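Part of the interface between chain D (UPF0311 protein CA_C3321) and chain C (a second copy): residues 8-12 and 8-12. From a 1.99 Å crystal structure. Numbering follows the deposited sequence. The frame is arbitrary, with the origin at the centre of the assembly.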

# COMPACT_ATOMS: atom_id res chain seq x y z
N GLU D 8 10.21 16.32 23.42
CA GLU D 8 10.55 16.81 22.04
C GLU D 8 9.52 16.40 20.97
O GLU D 8 9.35 17.10 19.95
CB GLU D 8 11.97 16.38 21.66
CG GLU D 8 13.04 17.46 21.94
CD GLU D 8 13.47 18.21 20.67
OE1 GLU D 8 13.71 17.55 19.62
OE2 GLU D 8 13.58 19.46 20.72
N MET D 9 8.85 15.26 21.18
CA MET D 9 7.65 14.91 20.38
C MET D 9 6.38 15.33 21.12
O MET D 9 6.08 14.86 22.21
CB MET D 9 7.59 13.41 20.09
CG MET D 9 6.53 13.11 19.01
SD MET D 9 6.36 11.39 18.59
CE MET D 9 5.60 10.72 20.06
N ASN D 10 5.60 16.20 20.51
CA ASN D 10 4.34 16.57 21.09
C ASN D 10 3.16 15.94 20.37
O ASN D 10 3.23 15.61 19.18
CB ASN D 10 4.22 18.09 21.16
CG ASN D 10 5.31 18.69 22.00
OD1 ASN D 10 5.30 18.59 23.23
ND2 ASN D 10 6.30 19.29 21.33
N TYR D 11 2.09 15.77 21.12
CA TYR D 11 0.88 15.16 20.60
C TYR D 11 -0.30 15.64 21.44
O TYR D 11 -0.11 16.15 22.54
CB TYR D 11 1.00 13.64 20.68
CG TYR D 11 1.16 13.12 22.10
CD1 TYR D 11 0.06 12.98 22.92
CD2 TYR D 11 2.41 12.79 22.61
CE1 TYR D 11 0.18 12.52 24.21
CE2 TYR D 11 2.55 12.31 23.90
CZ TYR D 11 1.42 12.19 24.70
OH TYR D 11 1.51 11.71 26.00
N GLU D 12 -1.51 15.48 20.94
CA GLU D 12 -2.68 15.74 21.77
C GLU D 12 -3.70 14.63 21.59
O GLU D 12 -3.97 14.19 20.47
CB GLU D 12 -3.30 17.09 21.44
CG GLU D 12 -4.32 17.06 20.33
CD GLU D 12 -5.15 18.34 20.24
OE1 GLU D 12 -5.72 18.74 21.28
OE2 GLU D 12 -5.23 18.91 19.13
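Chain C (8-12) EMNYE

The two copies meet through the same short segment, residues 8-12 of each chain, in an arrangement close to twofold symmetric. In both, residues 9 and 10 are extended loop, and residues 11-12 are strand, which continues later in the chain. Measured from CA of residue 8 to CA of residue 11, the two segments run in directions 136° apart, so chain C crosses chain D obliquely and with largely opposed polarity. The register is reciprocal: the CA atoms of M9(D) and Y11(C) are 8.5 Å apart, and those of Y11(D) and M9(C) 8.7 Å. Such spacings are too wide for backbone pairing; the gap is filled by the methionine and tyrosine side chains, and these four residues account for most of the 319 Å² buried between the stretches.

At the start of chain D, E8(D) contributes little. Its CA-to-CB bond points sideways and the end of its side chain leads away from chain C; the nearest approach is made by its backbone, with N lying 3.6 Å from OH of Y11(C).

M9(D) is the first residue to engage chain C fully. Its backbone is extended (phi/psi -96/119°) and its CA-to-CB bond points toward the partner. The backbone N of M9(D) donates a weak hydrogen bond to OH of Y11(C), at 3.3 Å and an angle of 134°, and the same hydroxyl, OH of Y11(C), lies 2.9 Å from O of M9(D). The phenol tip thus lies against the methionine backbone, while the side chain of M9(D), with chi1 and chi2 both t, runs across one face of the Y11(C) ring. CB of M9(D) makes a CH-pi contact 4.0 Å from the ring centroid of Y11(C), SD sits 4.8 Å from that centroid, and CE of M9(D) reaches to 3.3 Å from CD2 of Y11(C). From its place over this face, CE of M9(D) also meets CE of M9(C) at 4.2 Å, joining the two halves of the contact.

N10(D), likewise extended, turns its CA-to-CB bond away and makes no contact with the chain C stretch, in keeping with the alternation of an extended chain.

The CA-to-CB bond of Y11(D) points toward chain C again, and the residue repeats the arrangement approximately with the roles exchanged, though no hydrogen bond corresponding to that from N of M9(D) is identified. Its chi1 is p (62°), as in Y11(C). OH of Y11(D) lies 3.0 Å from O of M9(C) and 3.7 Å from N of E8(C). Over one face of the ring, CE of M9(C) makes a CH-pi contact 3.8 Å from the centroid of Y11(D) and approaches CD2 of Y11(D) to 3.5 Å. The two tyrosines meet edge to edge, CE2 of Y11(D) being 4.1 Å from CE2 of Y11(C), so that each ring has a methionine over one face and the other ring at its edge.

At E12(D) the CA-to-CB bond points away, and contact with the chain C stretch ends.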

# COMPACT_ATOMS: atom_id res chain seq x y z
N GLU C 8 -0.62 9.94 28.50
CA GLU C 8 -0.59 8.45 28.68
C GLU C 8 0.05 7.72 27.49
O GLU C 8 0.27 6.50 27.57
CB GLU C 8 -2.00 7.90 28.94
CG GLU C 8 -2.62 8.32 30.28
CD GLU C 8 -1.95 7.68 31.50
OE1 GLU C 8 -1.72 8.38 32.51
OE2 GLU C 8 -1.63 6.47 31.43
N MET C 9 0.34 8.44 26.40
CA MET C 9 1.19 7.88 25.35
C MET C 9 2.67 8.09 25.69
O MET C 9 3.15 9.23 25.76
CB MET C 9 0.91 8.48 23.98
CG MET C 9 1.82 7.88 22.90
SD MET C 9 1.17 8.10 21.28
CE MET C 9 1.66 9.76 20.95
N ASN C 10 3.38 6.99 25.86
CA ASN C 10 4.81 7.02 26.12
C ASN C 10 5.59 6.72 24.86
O ASN C 10 5.12 6.00 23.99
CB ASN C 10 5.14 6.01 27.21
CG ASN C 10 4.32 6.23 28.47
OD1 ASN C 10 3.71 7.28 28.65
ND2 ASN C 10 4.31 5.23 29.36
N TYR C 11 6.78 7.29 24.75
CA TYR C 11 7.66 7.05 23.63
C TYR C 11 9.12 7.25 24.06
O TYR C 11 9.37 7.86 25.08
CB TYR C 11 7.33 8.01 22.48
CG TYR C 11 7.52 9.46 22.84
CD1 TYR C 11 8.78 10.04 22.85
CD2 TYR C 11 6.44 10.26 23.19
CE1 TYR C 11 8.97 11.37 23.19
CE2 TYR C 11 6.61 11.60 23.53
CZ TYR C 11 7.89 12.15 23.52
OH TYR C 11 8.07 13.48 23.83
N GLU C 12 10.05 6.73 23.26
CA GLU C 12 11.49 6.89 23.51
C GLU C 12 12.14 7.33 22.21
O GLU C 12 11.87 6.73 21.18
CB GLU C 12 12.12 5.56 23.92
CG GLU C 12 11.17 4.55 24.57
CD GLU C 12 11.84 3.24 25.01
OE1 GLU C 12 12.92 2.84 24.45
OE2 GLU C 12 11.26 2.60 25.92